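Side-chain contacts in endo-beta-1,4-mannanase (Alicyclobacillus acidocaldarius, PDB 4CD8), which probably hydrolyses internal beta-1,4-mannosidic linkages of mannans, as a family 113 glycoside hydrolase built on a TIM barrel: residues R168-Y173 / A194-S199; T154-E159 / V177-N182; Y288-A293 / P305-V310. All coordinates share one frame; numbering follows the deposited sequence.

Contact 1 of 3, residues R168-Y173 / A194-S199; sequences RVRTEY and AVDLIS
Arg170, close to the C-terminal end of helix 159-172, reaches Asp196 and the carbonyl of Ala194 just ahead of strand 197-201, tying an outer helix of the TIM barrel to the lead-in of an inner strand. The pairing is a worked example of the bidentate, end-on arginine-carboxylate salt bridge, here in a twisted form, since the guanidinium and carboxylate planes stand 52° apart. One half is the straighter: Arg170 NH1 gives its hydrogen to Asp196 OD2 over 2.8 Å at an N-H...O angle of 164°, meeting that oxygen on its syn side, with OD2 close to the guanidinium plane. The other half is the less regular, consistent with the twist: Arg170 NH2 comes to Asp196 OD1 at 3.0 Å from above the carboxylate plane. NH2 serves a second acceptor as well, the backbone oxygen of Ala194, at 3.2 Å and again above the carbonyl plane. That oxygen is gripped twice, for a water donates to Ala194 O over 2.7 Å and accepts from Arg170 NE at 2.9 Å. All three guanidinium nitrogens therefore give a hydrogen bond, and the water, in the guanidinium plane, links NE to the Ala194 carbonyl that NH2 also reaches. The arginine chain gets there by a bend, its CD turned back about the CB-CG bond (chi2 -67°). Beside the polar network, NH2 lies 3.8 Å from Val195 CA, while the arginine also packs on Val177 of the adjoining strand. The aspartate is steadied from that strand too: in addition to the hydrogen from Arg170 NH1, Asp196 OD2 accepts one from the backbone N of Val177.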
loop_
_atom_site.group_PDB
_atom_site.type_symbol
_atom_site.label_atom_id
_atom_site.label_comp_id
_atom_site.label_asym_id
_atom_site.label_seq_id
_atom_site.Cartn_x
_atom_site.Cartn_y
_atom_site.Cartn_z
ATOM N N ARG A 168 -13.272 -12.062 9.829
ATOM C CA ARG A 168 -12.283 -13.025 10.304
ATOM C C ARG A 168 -10.996 -12.316 10.718
ATOM O O ARG A 168 -10.400 -12.646 11.736
ATOM C CB ARG A 168 -12.010 -14.073 9.238
ATOM C CG ARG A 168 -10.994 -15.111 9.655
ATOM C CD ARG A 168 -10.944 -16.154 8.561
ATOM N NE ARG A 168 -9.980 -17.182 8.840
ATOM C CZ ARG A 168 -9.557 -18.109 7.952
ATOM N NH1 ARG A 168 -10.008 -18.106 6.737
ATOM N NH2 ARG A 168 -8.624 -19.038 8.339
ATOM N N VAL A 169 -10.537 -11.352 9.917
ATOM C CA VAL A 169 -9.426 -10.536 10.332
ATOM C C VAL A 169 -9.627 -9.881 11.715
ATOM O O VAL A 169 -8.724 -9.871 12.536
ATOM C CB VAL A 169 -9.131 -9.426 9.275
ATOM C CG1 VAL A 169 -8.238 -8.322 9.811
ATOM C CG2 VAL A 169 -8.485 -10.031 8.032
ATOM N N ARG A 170 -10.835 -9.413 11.984
ATOM C CA ARG A 170 -11.108 -8.789 13.277
ATOM C C ARG A 170 -10.966 -9.784 14.428
ATOM O O ARG A 170 -10.628 -9.387 15.542
ATOM C CB ARG A 170 -12.496 -8.209 13.276
ATOM C CG ARG A 170 -12.734 -7.034 12.354
ATOM C CD ARG A 170 -12.001 -5.771 12.733
ATOM N NE ARG A 170 -12.589 -4.626 12.043
ATOM C CZ ARG A 170 -12.119 -3.385 12.090
ATOM N NH1 ARG A 170 -11.056 -3.099 12.811
ATOM N NH2 ARG A 170 -12.751 -2.424 11.428
ATOM N N THR A 171 -11.198 -11.069 14.169
ATOM C CA THR A 171 -11.012 -12.091 15.233
ATOM C C THR A 171 -9.545 -12.250 15.630
ATOM O O THR A 171 -9.237 -12.683 16.766
ATOM C CB THR A 171 -11.645 -13.480 14.902
ATOM O OG1 THR A 171 -10.883 -14.183 13.900
ATOM C CG2 THR A 171 -13.079 -13.352 14.446
ATOM N N GLU A 172 -8.659 -11.936 14.662
ATOM C CA GLU A 172 -7.222 -12.190 14.768
ATOM C C GLU A 172 -6.403 -10.960 15.083
ATOM O O GLU A 172 -5.209 -11.066 15.363
ATOM C CB GLU A 172 -6.702 -12.764 13.432
ATOM C CG GLU A 172 -7.326 -14.084 13.019
ATOM C CD GLU A 172 -6.890 -15.275 13.859
ATOM O OE1 GLU A 172 -5.996 -15.139 14.709
ATOM O OE2 GLU A 172 -7.463 -16.388 13.670
ATOM N N TYR A 173 -7.051 -9.788 15.021
ATOM C CA TYR A 173 -6.305 -8.545 15.023
ATOM C C TYR A 173 -7.161 -7.403 15.593
ATOM O O TYR A 173 -8.260 -7.182 15.111
ATOM C CB TYR A 173 -5.866 -8.243 13.569
ATOM C CG TYR A 173 -5.105 -6.950 13.457
ATOM C CD1 TYR A 173 -3.807 -6.837 13.932
ATOM C CD2 TYR A 173 -5.701 -5.835 12.906
ATOM C CE1 TYR A 173 -3.119 -5.650 13.841
ATOM C CE2 TYR A 173 -5.022 -4.628 12.802
ATOM C CZ TYR A 173 -3.731 -4.548 13.271
ATOM O OH TYR A 173 -3.018 -3.377 13.221
ATOM N N ALA A 194 -17.077 -1.450 7.111
ATOM C CA ALA A 194 -16.442 -2.567 7.759
ATOM C C ALA A 194 -14.999 -2.313 8.101
ATOM O O ALA A 194 -14.391 -3.124 8.748
ATOM C CB ALA A 194 -16.580 -3.836 6.908
ATOM N N VAL A 195 -14.447 -1.182 7.649
ATOM C CA VAL A 195 -13.093 -0.848 7.983
ATOM C C VAL A 195 -12.988 0.438 8.794
ATOM O O VAL A 195 -13.938 1.167 8.919
ATOM C CB VAL A 195 -12.165 -0.815 6.750
ATOM C CG1 VAL A 195 -12.245 -2.152 6.006
ATOM C CG2 VAL A 195 -12.514 0.340 5.843
ATOM N N ASP A 196 -11.829 0.665 9.403
ATOM C CA ASP A 196 -11.622 1.882 10.217
ATOM C C ASP A 196 -11.263 3.111 9.430
ATOM O O ASP A 196 -11.548 4.235 9.815
ATOM C CB ASP A 196 -10.573 1.604 11.282
ATOM C CG ASP A 196 -10.929 0.377 12.117
ATOM O OD1 ASP A 196 -12.102 0.269 12.519
ATOM O OD2 ASP A 196 -10.080 -0.468 12.388
ATOM N N LEU A 197 -10.512 2.888 8.349
ATOM C CA LEU A 197 -9.985 3.961 7.517
ATOM C C LEU A 197 -10.182 3.622 6.058
ATOM O O LEU A 197 -9.909 2.492 5.636
ATOM C CB LEU A 197 -8.472 4.157 7.742
ATOM C CG LEU A 197 -8.059 4.518 9.165
ATOM C CD1 LEU A 197 -6.620 4.107 9.431
ATOM C CD2 LEU A 197 -8.258 6.016 9.361
ATOM N N ILE A 198 -10.615 4.606 5.299
ATOM C CA ILE A 198 -10.714 4.457 3.844
ATOM C C ILE A 198 -9.344 4.783 3.278
ATOM O O ILE A 198 -8.763 5.762 3.680
ATOM C CB ILE A 198 -11.753 5.452 3.259
ATOM C CG1 ILE A 198 -13.142 5.084 3.758
ATOM C CG2 ILE A 198 -11.785 5.401 1.770
ATOM C CD1 ILE A 198 -14.222 6.099 3.445
ATOM N N SER A 199 -8.824 3.948 2.359
ATOM C CA SER A 199 -7.574 4.317 1.677
ATOM C C SER A 199 -7.556 3.938 0.227
ATOM O O SER A 199 -8.304 3.078 -0.218
ATOM C CB SER A 199 -6.365 3.687 2.369
ATOM O OG SER A 199 -6.320 2.280 2.244
HETATM O O HOH W 1 -15.239 -4.651 10.837
#

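Contact 2 of 3, residues T154-E159 / V177-N182; sequences TAEPHE and VTYNCN
The ring of Tyr179 receives the carboxylate of Glu156 at its edge, where OE2 lies in the ring plane, and the two flat groups stand nearly upright to each other, their planes 82° apart. The carboxylate oxygen thus comes to the ring edge and not over a face. Tyr179 OH donates across 2.6 Å to Glu156 OE2, which receives it on its anti lone pair, the one turned away from OE1; ring carbon CE2 follows at 3.2 Å from the same oxygen. With CG anti to the backbone N (chi1 171°), the tyrosine directs its hydroxyl out from the strand to the glutamate. OE2 has a second donor, a water that in turn accepts from Asn182 N at 2.8 Å, and Cys181 CB closes in at 3.7 Å from OE2. The rest of the buried charge is met outside: OE1 forms a salt bridge with Arg185 NE, while the phenol oxygen takes a hydrogen from Met152 N. Replacing Glu156 by an alanine would probably leave the Tyr179 hydroxyl and the water without their common acceptor, and Arg185 without its carboxylate. Glu156 belongs to the type I beta turn from Ala155 to His158, which leads into helix 159-172 with His158 as N-cap. The contact therefore joins the loop that follows strand 145-150 to the next strand, 176-182, within a beta-alpha-beta crossover of the barrel, helix 159-172 being the connection between the two parallel strands.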
loop_
_atom_site.group_PDB
_atom_site.type_symbol
_atom_site.label_atom_id
_atom_site.label_comp_id
_atom_site.label_asym_id
_atom_site.label_seq_id
_atom_site.Cartn_x
_atom_site.Cartn_y
_atom_site.Cartn_z
ATOM N N THR A 154 -12.088 -6.111 -9.331
ATOM C CA THR A 154 -13.048 -7.142 -9.674
ATOM C C THR A 154 -13.630 -7.867 -8.468
ATOM O O THR A 154 -14.714 -8.448 -8.590
ATOM C CB THR A 154 -12.484 -8.198 -10.630
ATOM O OG1 THR A 154 -11.194 -8.628 -10.168
ATOM C CG2 THR A 154 -12.415 -7.622 -12.059
ATOM N N ALA A 155 -12.873 -7.902 -7.369
ATOM C CA ALA A 155 -13.338 -8.603 -6.168
ATOM C C ALA A 155 -14.343 -7.760 -5.365
ATOM O O ALA A 155 -15.185 -8.303 -4.652
ATOM C CB ALA A 155 -12.163 -8.994 -5.304
ATOM N N GLU A 156 -14.229 -6.450 -5.498
ATOM C CA GLU A 156 -15.020 -5.507 -4.699
ATOM C C GLU A 156 -16.535 -5.733 -4.710
ATOM O O GLU A 156 -17.160 -5.667 -3.637
ATOM C CB GLU A 156 -14.632 -4.077 -5.026
ATOM C CG GLU A 156 -13.313 -3.650 -4.408
ATOM C CD GLU A 156 -12.677 -2.408 -5.057
ATOM O OE1 GLU A 156 -13.348 -1.751 -5.897
ATOM O OE2 GLU A 156 -11.506 -2.085 -4.684
ATOM N N PRO A 157 -17.141 -6.060 -5.861
ATOM C CA PRO A 157 -18.602 -6.299 -5.855
ATOM C C PRO A 157 -19.064 -7.503 -5.040
ATOM O O PRO A 157 -20.249 -7.614 -4.786
ATOM C CB PRO A 157 -18.966 -6.460 -7.335
ATOM C CG PRO A 157 -17.828 -5.877 -8.078
ATOM C CD PRO A 157 -16.607 -5.972 -7.228
ATOM N N HIS A 158 -18.139 -8.382 -4.644
ATOM C CA HIS A 158 -18.452 -9.557 -3.810
ATOM C C HIS A 158 -18.431 -9.115 -2.362
ATOM O O HIS A 158 -17.562 -9.463 -1.594
ATOM C CB HIS A 158 -17.465 -10.684 -4.135
ATOM C CG HIS A 158 -17.472 -11.020 -5.584
ATOM N ND1 HIS A 158 -18.354 -11.926 -6.128
ATOM C CD2 HIS A 158 -16.752 -10.520 -6.623
ATOM C CE1 HIS A 158 -18.167 -11.979 -7.442
ATOM N NE2 HIS A 158 -17.210 -11.130 -7.762
ATOM N N GLU A 159 -19.465 -8.346 -2.015
ATOM C CA GLU A 159 -19.497 -7.605 -0.768
ATOM C C GLU A 159 -19.579 -8.532 0.456
ATOM O O GLU A 159 -18.842 -8.367 1.420
ATOM C CB GLU A 159 -20.691 -6.639 -0.789
ATOM C CG GLU A 159 -20.667 -5.580 0.296
ATOM C CD GLU A 159 -21.996 -4.872 0.433
ATOM O OE1 GLU A 159 -22.766 -4.822 -0.551
ATOM O OE2 GLU A 159 -22.268 -4.398 1.547
ATOM N N VAL A 177 -7.740 -1.215 10.813
ATOM C CA VAL A 177 -7.933 -1.984 9.602
ATOM C C VAL A 177 -8.317 -1.036 8.486
ATOM O O VAL A 177 -9.190 -0.200 8.631
ATOM C CB VAL A 177 -8.988 -3.120 9.727
ATOM C CG1 VAL A 177 -9.229 -3.785 8.375
ATOM C CG2 VAL A 177 -8.503 -4.152 10.725
ATOM N N THR A 178 -7.605 -1.136 7.366
ATOM C CA THR A 178 -7.994 -0.425 6.169
ATOM C C THR A 178 -8.119 -1.405 5.005
ATOM O O THR A 178 -7.569 -2.511 5.096
ATOM C CB THR A 178 -6.976 0.688 5.823
ATOM O OG1 THR A 178 -7.547 1.551 4.839
ATOM C CG2 THR A 178 -5.619 0.102 5.312
ATOM N N TYR A 179 -8.875 -0.991 3.985
ATOM C CA TYR A 179 -8.832 -1.622 2.641
ATOM C C TYR A 179 -8.366 -0.511 1.723
ATOM O O TYR A 179 -8.861 0.606 1.789
ATOM C CB TYR A 179 -10.245 -2.078 2.216
ATOM C CG TYR A 179 -10.261 -2.505 0.777
ATOM C CD1 TYR A 179 -9.641 -3.693 0.422
ATOM C CD2 TYR A 179 -10.845 -1.751 -0.192
ATOM C CE1 TYR A 179 -9.595 -4.086 -0.903
ATOM C CE2 TYR A 179 -10.815 -2.140 -1.524
ATOM C CZ TYR A 179 -10.176 -3.302 -1.853
ATOM O OH TYR A 179 -10.143 -3.648 -3.156
ATOM N N ASN A 180 -7.436 -0.851 0.828
ATOM C CA ASN A 180 -6.813 0.060 -0.125
ATOM C C ASN A 180 -7.425 -0.176 -1.480
ATOM O O ASN A 180 -7.101 -1.186 -2.140
ATOM C CB ASN A 180 -5.302 -0.259 -0.038
ATOM C CG ASN A 180 -4.401 0.324 -1.116
ATOM O OD1 ASN A 180 -3.225 -0.005 -1.049
ATOM N ND2 ASN A 180 -4.864 1.192 -2.004
ATOM N N CYS A 181 -8.314 0.706 -1.928
ATOM C CA CYS A 181 -8.895 0.565 -3.268
ATOM C C CYS A 181 -7.995 1.225 -4.304
ATOM O O CYS A 181 -7.102 1.981 -3.971
ATOM C CB CYS A 181 -10.317 1.130 -3.358
ATOM S SG CYS A 181 -10.401 2.900 -3.185
ATOM N N ASN A 182 -8.259 0.928 -5.561
ATOM C CA ASN A 182 -7.558 1.665 -6.621
ATOM C C ASN A 182 -8.039 3.117 -6.760
ATOM O O ASN A 182 -9.161 3.442 -6.418
ATOM C CB ASN A 182 -7.769 0.943 -7.915
ATOM C CG ASN A 182 -6.720 1.289 -8.952
ATOM O OD1 ASN A 182 -5.608 1.666 -8.616
ATOM N ND2 ASN A 182 -7.084 1.140 -10.201
HETATM O O HOH W 2 -9.796 -1.222 -6.338
#

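Contact 3 of 3, residues Y288-A293 / P305-V310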
loop_
_atom_site.group_PDB
_atom_site.type_symbol
_atom_site.label_atom_id
_atom_site.label_comp_id
_atom_site.label_asym_id
_atom_site.label_seq_id
_atom_site.Cartn_x
_atom_site.Cartn_y
_atom_site.Cartn_z
ATOM N N TYR A 288 19.914 2.156 -2.918
ATOM C CA TYR A 288 21.079 2.712 -3.628
ATOM C C TYR A 288 21.726 3.830 -2.780
ATOM O O TYR A 288 21.032 4.476 -1.932
ATOM C CB TYR A 288 20.633 3.224 -5.005
ATOM C CG TYR A 288 19.486 4.203 -4.958
ATOM C CD1 TYR A 288 19.703 5.544 -4.686
ATOM C CD2 TYR A 288 18.174 3.769 -5.182
ATOM C CE1 TYR A 288 18.635 6.432 -4.616
ATOM C CE2 TYR A 288 17.099 4.632 -5.125
ATOM C CZ TYR A 288 17.326 5.962 -4.852
ATOM O OH TYR A 288 16.221 6.814 -4.794
ATOM N N PRO A 289 23.041 4.061 -2.952
ATOM C CA PRO A 289 23.702 5.185 -2.290
ATOM C C PRO A 289 23.141 6.499 -2.852
ATOM O O PRO A 289 22.726 6.568 -4.004
ATOM C CB PRO A 289 25.198 5.005 -2.632
ATOM C CG PRO A 289 25.249 4.041 -3.779
ATOM C CD PRO A 289 23.948 3.293 -3.839
ATOM N N ARG A 290 23.135 7.536 -2.029
ATOM C CA ARG A 290 22.550 8.818 -2.413
ATOM C C ARG A 290 23.061 9.343 -3.746
ATOM O O ARG A 290 22.278 9.851 -4.538
ATOM C CB ARG A 290 22.833 9.870 -1.348
ATOM C CG ARG A 290 22.446 9.459 0.060
ATOM C CD ARG A 290 22.551 10.676 0.959
ATOM N NE ARG A 290 21.558 11.601 0.483
ATOM C CZ ARG A 290 20.377 11.825 1.050
ATOM N NH1 ARG A 290 20.017 11.264 2.203
ATOM N NH2 ARG A 290 19.566 12.670 0.456
ATOM N N GLU A 291 24.371 9.221 -3.981
ATOM C CA GLU A 291 24.957 9.739 -5.214
ATOM C C GLU A 291 24.431 9.037 -6.475
ATOM O O GLU A 291 24.511 9.603 -7.582
ATOM C CB GLU A 291 26.493 9.681 -5.156
ATOM C CG GLU A 291 27.124 8.303 -4.955
ATOM C CD GLU A 291 27.103 7.398 -6.179
ATOM O OE1 GLU A 291 27.058 7.912 -7.332
ATOM O OE2 GLU A 291 27.140 6.162 -5.976
ATOM N N ALA A 292 23.888 7.827 -6.316
ATOM C CA ALA A 292 23.390 7.059 -7.461
ATOM C C ALA A 292 21.939 7.402 -7.798
ATOM O O ALA A 292 21.355 6.821 -8.721
ATOM C CB ALA A 292 23.542 5.558 -7.204
ATOM N N ALA A 293 21.353 8.342 -7.049
ATOM C CA ALA A 293 19.926 8.723 -7.219
ATOM C C ALA A 293 19.634 9.242 -8.627
ATOM O O ALA A 293 18.547 9.029 -9.184
ATOM C CB ALA A 293 19.553 9.789 -6.178
ATOM N N PRO A 305 15.193 15.379 -5.702
ATOM C CA PRO A 305 14.542 16.594 -5.214
ATOM C C PRO A 305 13.209 16.318 -4.511
ATOM O O PRO A 305 12.869 17.027 -3.564
ATOM C CB PRO A 305 14.382 17.482 -6.480
ATOM C CG PRO A 305 14.972 16.708 -7.615
ATOM C CD PRO A 305 15.680 15.505 -7.087
ATOM N N ALA A 306 12.492 15.267 -4.902
ATOM C CA ALA A 306 11.246 14.938 -4.174
ATOM C C ALA A 306 11.472 14.658 -2.704
ATOM O O ALA A 306 10.546 14.892 -1.863
ATOM C CB ALA A 306 10.542 13.758 -4.801
ATOM N N GLU A 307 12.653 14.161 -2.346
ATOM C CA GLU A 307 12.951 13.935 -0.910
ATOM C C GLU A 307 12.801 15.240 -0.136
ATOM O O GLU A 307 12.192 15.254 0.977
ATOM C CB GLU A 307 14.356 13.331 -0.710
ATOM C CG GLU A 307 14.760 13.201 0.752
ATOM C CD GLU A 307 16.174 12.677 0.954
ATOM O OE1 GLU A 307 16.834 12.359 -0.035
ATOM O OE2 GLU A 307 16.641 12.596 2.118
ATOM N N ASP A 308 13.334 16.331 -0.689
ATOM C CA ASP A 308 13.219 17.654 -0.076
ATOM C C ASP A 308 11.797 18.200 -0.145
ATOM O O ASP A 308 11.355 18.894 0.806
ATOM C CB ASP A 308 14.167 18.660 -0.745
ATOM C CG ASP A 308 15.607 18.213 -0.693
ATOM O OD1 ASP A 308 16.035 17.672 0.352
ATOM O OD2 ASP A 308 16.295 18.379 -1.711
ATOM N N VAL A 309 11.090 17.959 -1.255
ATOM C CA VAL A 309 9.672 18.398 -1.342
ATOM C C VAL A 309 8.875 17.741 -0.219
ATOM O O VAL A 309 8.112 18.415 0.520
ATOM C CB VAL A 309 9.022 18.075 -2.704
ATOM C CG1 VAL A 309 7.563 18.504 -2.736
ATOM C CG2 VAL A 309 9.781 18.778 -3.826
ATOM N N VAL A 310 9.060 16.433 -0.092
ATOM C CA VAL A 310 8.425 15.686 0.986
ATOM C C VAL A 310 8.847 16.167 2.378
ATOM O O VAL A 310 7.990 16.304 3.306
ATOM C CB VAL A 310 8.683 14.171 0.825
ATOM C CG1 VAL A 310 8.268 13.398 2.068
ATOM C CG2 VAL A 310 7.954 13.659 -0.412
#
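Glu307, in the first turn of helix 305-317, meets Arg290 of the short 3-10 segment in the loop that follows strand 275-283 of the TIM barrel, a salt bridge that ties this loop to the last helix of the chain and illustrates how one guanidinium nitrogen can serve both oxygens of a carboxylate. Starting at CB, which points toward the loop, the glutamate runs out fully extended: CG is anti to the backbone N (chi1 175°), and the chain continues straight beyond it, carrying the carboxylate to the guanidinium of Arg290. At CD the arginine is first felt, with NH2 at 3.4 Å. The two oxygens then divide the work unequally. Glu307 OE1 is the nearer, 2.8 Å from Arg290 NH2, but the N-H...O angle of 125° makes this a weak hydrogen bond. Glu307 OE2 is met more directly, at 161°, yet its distance of 3.4 Å from Arg290 NH2 makes that bond weak as well; OE2 lies in the guanidinium plane at its edge, with Arg290 NH1 3.6 Å from it. The arginine arrives at about a right angle to the glutamate, its chain bent at the CG-CD bond and its end nearer to the helix than the direction of its CB would suggest. Its side chain also packs against Tyr302. Each carboxylate oxygen also has a neutral donor: Gly303 N for OE1 and Gln42 NE2 for OE2. These two donors help to hold the carboxylate, whose residue is buried, whereas the arginine is exposed. Two weak bonds from one nitrogen suggest an attraction that is probably more electrostatic than directional, so the guanidinium probably keeps some freedom to shift while it balances the glutamate's charge.

Followed from the N terminus, the chain enters contact 2 at 154-159, runs along helix 159-172 into contact 1 at 168-173, turns into strand 176-182 to close contact 2 at 177-182, and closes contact 1 at 194-199. The two loops therefore cross, and they touch where neighbouring strands 176-182 and 197-201 pair: Asp196 N lies 2.9 Å from Val177 O. Together they bind one outer helix, the loop before it and two adjacent barrel strands. Contact 3 opens much later, and closes a short loop of its own between 288-293 and the last helix. It lies on the opposite side of the chain's centre, its nearest atoms about 18 Å from those of either other contact.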